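Local coordinates for 4-oxalocrotonate decarboxylase NahK (Pseudomonas putida, PDB 5D2I), which catalyses the decarboxylation of (3E)-2-oxohex-3-enedioate to 2-oxopent-4-enoate and carbon dioxide, a step in the plasmid-encoded breakdown of aromatic hydrocarbons, at residues Val97-Val102 with Gly262-Arg267; His110-Ala115 with Thr243-Val248; Glu114-Val119 with Phe236-Gly241; Pro144-Ile149 with Arg172-Gly177. The protein carries 1 engineered substitution. All blocks are in the same frame, centred on the assembly; numbering follows the deposited sequence.

Interaction 1: residues Val97-Val102 with Gly262-Arg267. With CA (calcium ion), chain D; EDO (1,2-ethanediol), chain H.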
loop_
_atom_site.group_PDB
_atom_site.type_symbol
_atom_site.label_atom_id
_atom_site.label_comp_id
_atom_site.label_asym_id
_atom_site.label_seq_id
_atom_site.Cartn_x
_atom_site.Cartn_y
_atom_site.Cartn_z
ATOM N N VAL A 97 -5.514 -5.020 -10.719
ATOM C CA VAL A 97 -6.390 -4.501 -11.762
ATOM C C VAL A 97 -5.492 -4.147 -12.928
ATOM O O VAL A 97 -4.431 -3.541 -12.732
ATOM C CB VAL A 97 -7.105 -3.233 -11.273
ATOM C CG1 VAL A 97 -7.965 -2.644 -12.368
ATOM C CG2 VAL A 97 -7.940 -3.555 -10.051
ATOM N N PRO A 98 -5.882 -4.552 -14.142
ATOM C CA PRO A 98 -5.013 -4.242 -15.281
ATOM C C PRO A 98 -5.201 -2.790 -15.689
ATOM O O PRO A 98 -6.199 -2.177 -15.329
ATOM C CB PRO A 98 -5.521 -5.181 -16.362
ATOM C CG PRO A 98 -6.991 -5.343 -16.037
ATOM C CD PRO A 98 -7.095 -5.290 -14.543
ATOM N N ASP A 99 -4.224 -2.240 -16.404
ATOM C CA ASP A 99 -4.285 -0.873 -16.890
ATOM C C ASP A 99 -5.517 -0.725 -17.770
ATOM O O ASP A 99 -5.733 -1.524 -18.692
ATOM C CB ASP A 99 -3.010 -0.576 -17.681
ATOM C CG ASP A 99 -2.925 0.849 -18.148
ATOM O OD1 ASP A 99 -3.730 1.688 -17.698
ATOM O OD2 ASP A 99 -2.042 1.127 -18.984
ATOM N N GLY A 100 -6.328 0.284 -17.467
ATOM C CA GLY A 100 -7.569 0.515 -18.181
ATOM C C GLY A 100 -8.678 -0.400 -17.705
ATOM O O GLY A 100 -9.757 -0.440 -18.302
ATOM N N GLY A 101 -8.417 -1.119 -16.619
ATOM C CA GLY A 101 -9.325 -2.146 -16.154
ATOM C C GLY A 101 -10.558 -1.527 -15.541
ATOM O O GLY A 101 -10.568 -0.337 -15.230
ATOM N N VAL A 102 -11.596 -2.337 -15.371
ATOM C CA VAL A 102 -12.832 -1.874 -14.758
ATOM C C VAL A 102 -12.877 -2.333 -13.304
ATOM O O VAL A 102 -12.658 -3.513 -12.998
ATOM C CB VAL A 102 -14.055 -2.411 -15.527
ATOM C CG1 VAL A 102 -15.343 -1.938 -14.879
ATOM C CG2 VAL A 102 -13.982 -1.980 -16.986
ATOM N N GLY A 262 4.345 6.445 -19.467
ATOM C CA GLY A 262 2.981 6.183 -19.865
ATOM C C GLY A 262 1.990 6.505 -18.770
ATOM O O GLY A 262 2.243 7.354 -17.907
ATOM N N SER A 263 0.856 5.817 -18.801
ATOM C CA SER A 263 -0.229 6.138 -17.904
ATOM C C SER A 263 -0.909 4.895 -17.367
ATOM O O SER A 263 -0.793 3.801 -17.920
ATOM C CB SER A 263 -1.251 7.011 -18.626
ATOM O OG SER A 263 -1.860 6.279 -19.675
ATOM N N VAL A 264 -1.626 5.086 -16.274
ATOM C CA VAL A 264 -2.400 4.028 -15.670
ATOM C C VAL A 264 -3.815 4.551 -15.584
ATOM O O VAL A 264 -4.042 5.642 -15.064
ATOM C CB VAL A 264 -1.913 3.735 -14.263
ATOM C CG1 VAL A 264 -2.711 2.601 -13.672
ATOM C CG2 VAL A 264 -0.416 3.390 -14.276
ATOM N N SER A 265 -4.761 3.785 -16.107
ATOM C CA SER A 265 -6.143 4.227 -16.090
ATOM C C SER A 265 -7.026 3.162 -15.498
ATOM O O SER A 265 -6.658 1.991 -15.451
ATOM C CB SER A 265 -6.600 4.534 -17.512
ATOM O OG SER A 265 -5.706 5.453 -18.102
ATOM N N ALA A 266 -8.210 3.561 -15.050
ATOM C CA ALA A 266 -9.178 2.574 -14.609
ATOM C C ALA A 266 -10.518 3.219 -14.722
ATOM O O ALA A 266 -10.633 4.443 -14.668
ATOM C CB ALA A 266 -8.913 2.166 -13.172
ATOM N N ARG A 267 -11.537 2.393 -14.878
ATOM C CA ARG A 267 -12.882 2.890 -14.868
ATOM C C ARG A 267 -13.578 2.258 -13.694
ATOM O O ARG A 267 -13.380 1.071 -13.411
ATOM C CB ARG A 267 -13.592 2.502 -16.149
ATOM C CG ARG A 267 -15.042 2.913 -16.154
ATOM C CD ARG A 267 -15.594 2.929 -17.555
ATOM N NE ARG A 267 -15.752 1.584 -18.116
ATOM C CZ ARG A 267 -16.826 0.821 -17.942
ATOM N NH1 ARG A 267 -17.843 1.260 -17.212
ATOM N NH2 ARG A 267 -16.885 -0.377 -18.502
HETATM CA CA CA D . -1.864 3.246 -19.995
HETATM C C1 EDO H . -1.276 -3.596 -17.155
HETATM O O1 EDO H . -1.713 -3.759 -15.805
HETATM C C2 EDO H . -2.427 -3.955 -18.074
HETATM O O2 EDO H . -2.013 -4.001 -19.442
HETATM O O HOH W 1 -4.255 3.583 -19.414
#
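A calcium ion ties Asp99 to the backbone of Ser263 at the surface: Asp99 OD2 and the carbonyl oxygen Ser263 O both bind it, each at 2.4 Å. The two oxygens would otherwise be a poor match, and the metal is what reconciles them. Behind the ion, the five-stranded mixed sheet gains its edge strand, residues 101-103, which runs parallel to strand 263-268 after a type II beta turn from Pro98 to Gly101.

The Asp99 carboxylate divides its work. With CG anti to the backbone N (chi1 -176°), the group swings across to the partner strand, where OD1 takes the N-H of Ser265 at 2.8 Å, nearly in line with its own C-O bond, while OD2 holds the metal. One residue on, Gly100 N donates to Ser265 O at 2.7 Å. Val102 pairs with Arg267 in the parallel ladder, and Arg267 N meets Gly101 O at 2.9 Å. At the exposed end the side chains of Val102 and Arg267 lie side by side, with Val102 CG1 over one face of the guanidinium near its rim and Val102 CG2 closer still, 3.6 Å from Arg267 NH2. Ser265 OG, hydrogen-bonded to Thr255 of the adjacent strand, also contacts a calcium-bound water, and that water donates a 2.6 Å hydrogen bond to Asp99 OD1.

Interaction 2: residues His110-Ala115 with Thr243-Val248. With CA (calcium ion), chain C; EDO (1,2-ethanediol), chain E.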
loop_
_atom_site.group_PDB
_atom_site.type_symbol
_atom_site.label_atom_id
_atom_site.label_comp_id
_atom_site.label_asym_id
_atom_site.label_seq_id
_atom_site.Cartn_x
_atom_site.Cartn_y
_atom_site.Cartn_z
ATOM N N HIS A 110 -15.442 2.748 0.518
ATOM C CA HIS A 110 -15.316 4.176 0.269
ATOM C C HIS A 110 -13.928 4.426 -0.281
ATOM O O HIS A 110 -13.088 5.054 0.370
ATOM C CB HIS A 110 -15.565 4.972 1.548
ATOM C CG HIS A 110 -15.006 4.346 2.790
ATOM N ND1 HIS A 110 -15.502 4.612 4.047
ATOM C CD2 HIS A 110 -13.977 3.471 2.977
ATOM C CE1 HIS A 110 -14.820 3.935 4.951
ATOM N NE2 HIS A 110 -13.888 3.235 4.327
ATOM N N PRO A 111 -13.680 3.931 -1.493
ATOM C CA PRO A 111 -12.314 3.837 -2.021
ATOM C C PRO A 111 -11.723 5.177 -2.420
ATOM O O PRO A 111 -12.430 6.126 -2.769
ATOM C CB PRO A 111 -12.489 2.969 -3.270
ATOM C CG PRO A 111 -13.903 3.251 -3.715
ATOM C CD PRO A 111 -14.682 3.394 -2.433
ATOM N N LYS A 112 -10.404 5.250 -2.345
ATOM C CA LYS A 112 -9.676 6.362 -2.920
ATOM C C LYS A 112 -8.531 5.796 -3.716
ATOM O O LYS A 112 -8.133 4.651 -3.510
ATOM C CB LYS A 112 -9.119 7.249 -1.820
ATOM C CG LYS A 112 -10.199 7.829 -0.931
ATOM C CD LYS A 112 -9.593 8.783 0.078
ATOM C CE LYS A 112 -10.655 9.296 1.037
ATOM N NZ LYS A 112 -10.089 10.284 1.983
ATOM N N ILE A 113 -7.992 6.594 -4.623
ATOM C CA ILE A 113 -6.837 6.136 -5.374
ATOM C C ILE A 113 -5.632 7.000 -5.052
ATOM O O ILE A 113 -5.760 8.174 -4.679
ATOM C CB ILE A 113 -7.096 6.120 -6.891
ATOM C CG1 ILE A 113 -7.468 7.517 -7.393
ATOM C CG2 ILE A 113 -8.208 5.132 -7.215
ATOM C CD1 ILE A 113 -7.482 7.627 -8.919
ATOM N N GLU A 114 -4.461 6.397 -5.190
ATOM C CA GLU A 114 -3.203 7.079 -4.975
ATOM C C GLU A 114 -2.298 6.679 -6.105
ATOM O O GLU A 114 -2.212 5.498 -6.436
ATOM C CB GLU A 114 -2.563 6.591 -3.676
ATOM C CG GLU A 114 -3.401 6.789 -2.459
ATOM C CD GLU A 114 -2.663 6.399 -1.211
ATOM O OE1 GLU A 114 -2.294 5.211 -1.079
ATOM O OE2 GLU A 114 -2.437 7.289 -0.381
ATOM N N ALA A 115 -1.607 7.656 -6.684
ATOM C CA ALA A 115 -0.621 7.377 -7.714
ATOM C C ALA A 115 0.652 6.972 -7.009
ATOM O O ALA A 115 1.101 7.659 -6.093
ATOM C CB ALA A 115 -0.375 8.613 -8.536
ATOM N N THR A 243 0.703 11.272 -4.686
ATOM C CA THR A 243 -0.318 12.292 -4.597
ATOM C C THR A 243 -1.147 12.086 -3.346
ATOM O O THR A 243 -1.143 11.006 -2.762
ATOM C CB THR A 243 -1.259 12.183 -5.789
ATOM O OG1 THR A 243 -1.830 10.866 -5.819
ATOM C CG2 THR A 243 -0.482 12.402 -7.079
ATOM N N ALA A 244 -1.861 13.126 -2.937
ATOM C CA ALA A 244 -2.949 12.958 -1.984
ATOM C C ALA A 244 -3.886 11.909 -2.568
ATOM O O ALA A 244 -3.949 11.741 -3.788
ATOM C CB ALA A 244 -3.682 14.266 -1.795
ATOM N N ALA A 245 -4.599 11.188 -1.710
ATOM C CA ALA A 245 -5.501 10.142 -2.185
ATOM C C ALA A 245 -6.762 10.803 -2.708
ATOM O O ALA A 245 -7.201 11.817 -2.172
ATOM C CB ALA A 245 -5.828 9.159 -1.065
ATOM N N VAL A 246 -7.328 10.250 -3.772
ATOM C CA VAL A 246 -8.482 10.865 -4.406
ATOM C C VAL A 246 -9.646 9.913 -4.387
ATOM O O VAL A 246 -9.550 8.809 -4.918
ATOM C CB VAL A 246 -8.176 11.228 -5.851
ATOM C CG1 VAL A 246 -9.445 11.643 -6.578
ATOM C CG2 VAL A 246 -7.173 12.347 -5.871
ATOM N N PRO A 247 -10.756 10.345 -3.785
ATOM C CA PRO A 247 -11.945 9.494 -3.760
ATOM C C PRO A 247 -12.397 9.129 -5.169
ATOM O O PRO A 247 -12.314 9.941 -6.105
ATOM C CB PRO A 247 -12.999 10.390 -3.105
ATOM C CG PRO A 247 -12.244 11.434 -2.368
ATOM C CD PRO A 247 -10.988 11.655 -3.147
ATOM N N VAL A 248 -12.850 7.892 -5.331
ATOM C CA VAL A 248 -13.454 7.482 -6.584
ATOM C C VAL A 248 -14.803 6.851 -6.308
ATOM O O VAL A 248 -15.088 6.407 -5.193
ATOM C CB VAL A 248 -12.573 6.501 -7.374
ATOM C CG1 VAL A 248 -11.331 7.220 -7.893
ATOM C CG2 VAL A 248 -12.199 5.306 -6.508
HETATM CA CA CA C . -0.784 3.526 -0.897
HETATM C C1 EDO E . -8.820 5.105 2.268
HETATM O O1 EDO E . -8.776 5.342 3.679
HETATM C C2 EDO E . -10.258 5.218 1.777
HETATM O O2 EDO E . -11.107 4.483 2.676
HETATM O O HOH W 2 -14.831 7.099 -2.216
HETATM O O HOH W 3 -9.039 12.432 -0.170
HETATM O O HOH W 4 -1.567 9.567 -0.607
HETATM O O HOH W 5 1.157 2.177 -0.858
HETATM O O HOH W 6 0.503 5.075 0.352
#
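Strand 112-121 and the short strand 246-247 run antiparallel, with Ile113 and Val246 as a hydrogen-bonded pair joined in both directions (Ile113 N to Val246 O 2.7 Å, Val246 N to Ile113 O 2.8 Å), and Lys112 and Pro247 as the non-hydrogen-bonded pair beside it. Val248 N extends the ladder by donating to Pro111 O.

On the buried side Ile113 meets Val248 at about a right angle, Ile113 CG2 lying 3.8 Å from Val248 CG1. The other valine branch, CG2, covers the Pro111 ring at CG, so the two methyls of Val248 serve different neighbours. On the other face, Ala245 CB rests against Glu114 CG at 3.7 Å, alongside the extended chain that carries OE1 to the calcium ion. At the far end Thr243 OG1 accepts a weak, long bond from Ala115 N (3.3 Å) and gives its own proton to Ala244 O; chi1 of 57° sets the hydroxyl between the backbone N and carbonyl carbon, where it can serve both, and places CG2 beside Ala115 CB. Replacing Thr243 by an alanine would probably cost Ala115 N this acceptor, leave Ala244 O without this donor and open a gap beside Ala115 CB.

Strand 139-149 flanks strand 112-121 on its other edge within the same sheet, while the Ile113 face of the pairing packs against the chain's other sheet, through Met194 of strand 191-196 and Ile254 of strand 253-258.

Interaction 3: residues Glu114-Val119 with Phe236-Gly241. With CA (calcium ion), chain C.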
loop_
_atom_site.group_PDB
_atom_site.type_symbol
_atom_site.label_atom_id
_atom_site.label_comp_id
_atom_site.label_asym_id
_atom_site.label_seq_id
_atom_site.Cartn_x
_atom_site.Cartn_y
_atom_site.Cartn_z
ATOM N N GLU A 114 -4.461 6.397 -5.190
ATOM C CA GLU A 114 -3.203 7.079 -4.975
ATOM C C GLU A 114 -2.298 6.679 -6.105
ATOM O O GLU A 114 -2.212 5.498 -6.436
ATOM C CB GLU A 114 -2.563 6.591 -3.676
ATOM C CG GLU A 114 -3.401 6.789 -2.459
ATOM C CD GLU A 114 -2.663 6.399 -1.211
ATOM O OE1 GLU A 114 -2.294 5.211 -1.079
ATOM O OE2 GLU A 114 -2.437 7.289 -0.381
ATOM N N ALA A 115 -1.607 7.656 -6.684
ATOM C CA ALA A 115 -0.621 7.377 -7.714
ATOM C C ALA A 115 0.652 6.972 -7.009
ATOM O O ALA A 115 1.101 7.659 -6.093
ATOM C CB ALA A 115 -0.375 8.613 -8.536
ATOM N N GLU A 116 1.225 5.849 -7.420
ATOM C CA GLU A 116 2.447 5.360 -6.803
ATOM C C GLU A 116 3.400 4.872 -7.859
ATOM O O GLU A 116 3.026 4.635 -9.004
ATOM C CB GLU A 116 2.127 4.212 -5.838
ATOM C CG GLU A 116 0.984 4.561 -4.919
ATOM C CD GLU A 116 0.986 3.823 -3.612
ATOM O OE1 GLU A 116 1.955 3.091 -3.307
ATOM O OE2 GLU A 116 -0.000 3.992 -2.875
ATOM N N ILE A 117 4.653 4.725 -7.460
ATOM C CA ILE A 117 5.599 4.011 -8.285
ATOM C C ILE A 117 5.985 2.734 -7.560
ATOM O O ILE A 117 6.290 2.744 -6.360
ATOM C CB ILE A 117 6.816 4.875 -8.635
ATOM C CG1 ILE A 117 7.666 4.160 -9.683
ATOM C CG2 ILE A 117 7.638 5.215 -7.384
ATOM C CD1 ILE A 117 6.948 4.033 -11.020
ATOM N N SER A 118 5.893 1.610 -8.261
ATOM C CA SER A 118 6.247 0.358 -7.642
ATOM C C SER A 118 7.599 -0.064 -8.167
ATOM O O SER A 118 8.054 0.432 -9.190
ATOM C CB SER A 118 5.206 -0.716 -7.965
ATOM O OG SER A 118 3.945 -0.341 -7.442
ATOM N N VAL A 119 8.254 -0.960 -7.448
ATOM C CA VAL A 119 9.454 -1.580 -7.971
ATOM C C VAL A 119 9.292 -3.086 -7.921
ATOM O O VAL A 119 8.488 -3.613 -7.152
ATOM C CB VAL A 119 10.693 -1.177 -7.138
ATOM C CG1 VAL A 119 10.866 0.325 -7.154
ATOM C CG2 VAL A 119 10.547 -1.664 -5.713
ATOM N N PHE A 236 7.382 -7.408 -5.640
ATOM C CA PHE A 236 6.735 -6.196 -6.119
ATOM C C PHE A 236 6.357 -5.346 -4.907
ATOM O O PHE A 236 5.700 -5.825 -3.988
ATOM C CB PHE A 236 5.496 -6.616 -6.911
ATOM C CG PHE A 236 4.634 -5.481 -7.362
ATOM C CD1 PHE A 236 4.858 -4.873 -8.592
ATOM C CD2 PHE A 236 3.565 -5.056 -6.583
ATOM C CE1 PHE A 236 4.044 -3.826 -9.023
ATOM C CE2 PHE A 236 2.743 -4.017 -7.008
ATOM C CZ PHE A 236 2.984 -3.400 -8.227
ATOM N N ILE A 237 6.793 -4.090 -4.896
ATOM C CA ILE A 237 6.548 -3.201 -3.773
ATOM C C ILE A 237 5.968 -1.895 -4.280
ATOM O O ILE A 237 6.586 -1.226 -5.100
ATOM C CB ILE A 237 7.861 -2.845 -3.055
ATOM C CG1 ILE A 237 8.557 -4.117 -2.566
ATOM C CG2 ILE A 237 7.596 -1.875 -1.899
ATOM C CD1 ILE A 237 10.054 -3.936 -2.361
ATOM N N MET A 238 4.802 -1.519 -3.773
ATOM C CA MET A 238 4.255 -0.202 -4.064
ATOM C C MET A 238 4.813 0.727 -3.012
ATOM O O MET A 238 4.600 0.526 -1.808
ATOM C CB MET A 238 2.736 -0.230 -3.978
ATOM C CG MET A 238 2.130 -1.212 -4.937
ATOM S SD MET A 238 0.340 -1.153 -4.820
ATOM C CE MET A 238 0.093 0.583 -5.032
ATOM N N THR A 239 5.548 1.738 -3.455
ATOM C CA THR A 239 6.396 2.463 -2.522
ATOM C C THR A 239 5.683 3.589 -1.784
ATOM O O THR A 239 6.229 4.126 -0.837
ATOM C CB THR A 239 7.658 2.996 -3.192
ATOM O OG1 THR A 239 7.290 3.889 -4.239
ATOM C CG2 THR A 239 8.478 1.845 -3.773
ATOM N N GLY A 240 4.470 3.940 -2.195
ATOM C CA GLY A 240 3.720 4.914 -1.415
ATOM C C GLY A 240 3.017 5.972 -2.237
ATOM O O GLY A 240 3.372 6.213 -3.391
ATOM N N GLY A 241 2.016 6.609 -1.639
ATOM C CA GLY A 241 1.250 7.624 -2.340
ATOM C C GLY A 241 2.088 8.839 -2.694
ATOM O O GLY A 241 2.668 9.502 -1.830
HETATM CA CA CA C . -0.784 3.526 -0.897
HETATM O O HOH W 5 1.157 2.177 -0.858
HETATM O O HOH W 7 5.390 5.661 -4.971
HETATM O O HOH W 6 0.503 5.075 0.352
#
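Phe236 brings the end of its ring to Ser118, CZ standing 3.3 Å from Ser118 OG and CE1 against CB, while CG of Met238, two residues on and on the same face, touches the same hydroxyl. A chi1 of 174° turns the ring back to this serine, whose OG is hydrogen-bonded to Thr145 of the adjoining strand. An alanine at Phe236 is likely to leave Ser118 uncovered on this side and Phe173, whose ring meets that of Phe236 with planes about 35° apart, without this aromatic neighbour.

The opposite face of this antiparallel pair is aliphatic: Val119 CG2 lies obliquely against Ile237 CB at 4.0 Å. Beyond it, Thr239 and Ile117 lie side by side, and Ile117 O is gripped twice, by Thr239 N at 3.2 Å and by Thr239 OG1 at 2.6 Å, the hydroxyl lying in the carbonyl plane.

Met238 bends at its end to bring CE beside the Glu116 carboxylate. Glu116 OE2 binds calcium at 2.2 Å; OE1 takes a weak bond from Gly240 N and another from a calcium-bound water, which with the metal would limit the carboxylate's rotation. With Glu114 and Glu147, this forms the acidic metal site characteristic of the fumarylacetoacetate hydrolase superfamily.

Interaction 4: residues Pro144-Ile149 with Arg172-Gly177. With CA (calcium ion), chain C; EDO (1,2-ethanediol), chain H.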
loop_
_atom_site.group_PDB
_atom_site.type_symbol
_atom_site.label_atom_id
_atom_site.label_comp_id
_atom_site.label_asym_id
_atom_site.label_seq_id
_atom_site.Cartn_x
_atom_site.Cartn_y
_atom_site.Cartn_z
ATOM N N PRO A 144 4.590 1.937 -12.861
ATOM C CA PRO A 144 3.546 2.888 -12.484
ATOM C C PRO A 144 2.376 2.124 -11.912
ATOM O O PRO A 144 1.874 1.197 -12.547
ATOM C CB PRO A 144 3.155 3.514 -13.820
ATOM C CG PRO A 144 4.424 3.450 -14.629
ATOM C CD PRO A 144 5.010 2.109 -14.261
ATOM N N THR A 145 1.959 2.487 -10.711
ATOM C CA THR A 145 0.889 1.755 -10.056
ATOM C C THR A 145 -0.031 2.712 -9.349
ATOM O O THR A 145 0.424 3.598 -8.639
ATOM C CB THR A 145 1.443 0.807 -9.011
ATOM O OG1 THR A 145 2.459 -0.003 -9.613
ATOM C CG2 THR A 145 0.321 -0.101 -8.477
ATOM N N VAL A 146 -1.327 2.522 -9.544
ATOM C CA VAL A 146 -2.302 3.309 -8.826
ATOM C C VAL A 146 -2.933 2.404 -7.779
ATOM O O VAL A 146 -3.495 1.360 -8.113
ATOM C CB VAL A 146 -3.368 3.833 -9.776
ATOM C CG1 VAL A 146 -4.473 4.530 -9.004
ATOM C CG2 VAL A 146 -2.731 4.804 -10.765
ATOM N N GLU A 147 -2.840 2.790 -6.514
ATOM C CA GLU A 147 -3.473 1.973 -5.505
ATOM C C GLU A 147 -4.892 2.413 -5.354
ATOM O O GLU A 147 -5.188 3.599 -5.448
ATOM C CB GLU A 147 -2.790 2.049 -4.139
ATOM C CG GLU A 147 -3.233 0.874 -3.281
ATOM C CD GLU A 147 -2.527 0.765 -1.951
ATOM O OE1 GLU A 147 -1.863 1.736 -1.528
ATOM O OE2 GLU A 147 -2.647 -0.309 -1.322
ATOM N N VAL A 148 -5.780 1.452 -5.147
ATOM C CA VAL A 148 -7.086 1.798 -4.621
ATOM C C VAL A 148 -7.026 1.411 -3.156
ATOM O O VAL A 148 -6.845 0.240 -2.831
ATOM C CB VAL A 148 -8.197 1.023 -5.291
ATOM C CG1 VAL A 148 -9.548 1.503 -4.758
ATOM C CG2 VAL A 148 -8.128 1.233 -6.795
ATOM N N ILE A 149 -7.127 2.398 -2.274
ATOM C CA ILE A 149 -7.158 2.105 -0.853
ATOM C C ILE A 149 -8.578 2.217 -0.377
ATOM O O ILE A 149 -9.367 2.993 -0.913
ATOM C CB ILE A 149 -6.282 3.054 -0.042
ATOM C CG1 ILE A 149 -6.526 4.505 -0.445
ATOM C CG2 ILE A 149 -4.812 2.710 -0.245
ATOM C CD1 ILE A 149 -5.785 5.479 0.442
ATOM N N ARG A 172 -7.130 -2.735 -3.917
ATOM C CA ARG A 172 -6.819 -2.948 -5.325
ATOM C C ARG A 172 -5.554 -2.200 -5.659
ATOM O O ARG A 172 -5.189 -1.227 -4.995
ATOM C CB ARG A 172 -7.931 -2.446 -6.245
ATOM C CG ARG A 172 -9.304 -3.020 -5.980
ATOM C CD ARG A 172 -9.447 -4.435 -6.501
ATOM N NE ARG A 172 -10.823 -4.880 -6.318
ATOM C CZ ARG A 172 -11.272 -5.510 -5.236
ATOM N NH1 ARG A 172 -10.447 -5.802 -4.239
ATOM N NH2 ARG A 172 -12.553 -5.851 -5.159
ATOM N N PHE A 173 -4.866 -2.663 -6.682
ATOM C CA PHE A 173 -3.789 -1.871 -7.242
ATOM C C PHE A 173 -3.852 -2.044 -8.738
ATOM O O PHE A 173 -4.207 -3.108 -9.245
ATOM C CB PHE A 173 -2.427 -2.253 -6.657
ATOM C CG PHE A 173 -1.967 -3.637 -7.021
ATOM C CD1 PHE A 173 -2.397 -4.743 -6.301
ATOM C CD2 PHE A 173 -1.088 -3.828 -8.073
ATOM C CE1 PHE A 173 -1.961 -6.022 -6.635
ATOM C CE2 PHE A 173 -0.657 -5.099 -8.419
ATOM C CZ PHE A 173 -1.093 -6.195 -7.704
ATOM N N ILE A 174 -3.554 -0.967 -9.440
ATOM C CA ILE A 174 -3.670 -0.960 -10.882
ATOM C C ILE A 174 -2.285 -0.675 -11.405
ATOM O O ILE A 174 -1.712 0.366 -11.096
ATOM C CB ILE A 174 -4.592 0.170 -11.355
ATOM C CG1 ILE A 174 -5.885 0.195 -10.529
ATOM C CG2 ILE A 174 -4.893 0.006 -12.842
ATOM C CD1 ILE A 174 -6.582 1.575 -10.538
ATOM N N THR A 175 -1.716 -1.601 -12.166
ATOM C CA THR A 175 -0.400 -1.357 -12.739
ATOM C C THR A 175 -0.590 -0.966 -14.187
ATOM O O THR A 175 -1.578 -1.328 -14.811
ATOM C CB THR A 175 0.499 -2.591 -12.664
ATOM O OG1 THR A 175 -0.137 -3.680 -13.343
ATOM C CG2 THR A 175 0.763 -2.968 -11.214
ATOM N N GLY A 176 0.347 -0.222 -14.735
ATOM C CA GLY A 176 0.223 0.154 -16.123
ATOM C C GLY A 176 1.442 0.933 -16.510
ATOM O O GLY A 176 2.425 0.946 -15.768
ATOM N N GLY A 177 1.375 1.574 -17.668
ATOM C CA GLY A 177 2.499 2.325 -18.185
ATOM C C GLY A 177 3.676 1.433 -18.488
ATOM O O GLY A 177 3.560 0.201 -18.490
HETATM CA CA CA C . -0.784 3.526 -0.897
HETATM C C1 EDO H . -1.276 -3.596 -17.155
HETATM O O1 EDO H . -1.713 -3.759 -15.805
HETATM C C2 EDO H . -2.427 -3.955 -18.074
HETATM O O2 EDO H . -2.013 -4.001 -19.442
HETATM O O HOH W 8 -4.368 -2.100 -2.434
HETATM O O HOH W 5 1.157 2.177 -0.858
HETATM O O HOH W 6 0.503 5.075 0.352
#
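The Phe173 ring meets Thr145 at its edge, where Thr145 CG2 sits near the ring plane, 4.0 Å from Phe173 CD2; Thr175 CG2, from the ring's own strand, lies in plane at the edge as well. The second flat group, the Glu147 carboxylate, uses OE2 for a salt bridge with Lys69, a residue that binds 2-oxoglutarate. Both groups stand on an antiparallel ladder between strands 139-149 and 170-175, part of the mixed sheet of this fumarylacetoacetate hydrolase-type domain. A water lies where it can donate to both Glu147 OE2 and Arg172 O, linking the strands, although it has more acceptors in reach than protons to give.

Strand pairing is continuous from Thr145 to Val148, with Gly176 N donating to Pro144 O beyond. Val146 N to Ile174 O and Ile174 N to Val146 O are both 2.7 Å. Val148 N also donates to Arg172 O, and Arg172 N returns a longer bond to Val148 O.

On the face away from the metal, Ile174 lies beside Val146, pointing the same way, and its CD1 touches both Val146 CG1 (3.9 Å) and Val148 CG2 (4.1 Å). Val264 of strand 263-268 packs on Val146 and Ile174, while Ile113 covers Val146 and Val148. Of the Arg172 side chain, CB packs against Val148 CB at 3.6 Å before the chain bends away at chi2. The first torsion of Glu147, -163°, starts an extended chain that reaches the ion, and Glu147 OE1 completes its bond to calcium at 2.2 Å.

Overall arrangement
Interactions 3 and 4 are buried near the middle of the chain, interaction 2 is partly buried, and interaction 1 lies at the surface. Interactions 2 and 3 use strand 112-121 and overlap at Glu114 and Ala115; interaction 4 adds the neighbouring strand 139-149. All three belong to one sheet and serve one calcium ion: Glu114 is shared by interactions 2 and 3, Glu116 comes from 3 and Glu147 from 4. The 101-103/263-268 pairing of interaction 1 belongs to the other sheet, while Val97 joins the larger one through Phe173 O, and Val264 packs on Ile174. The buried site is rich in carboxylates; the surface ion is held by one carboxylate, a backbone carbonyl and water.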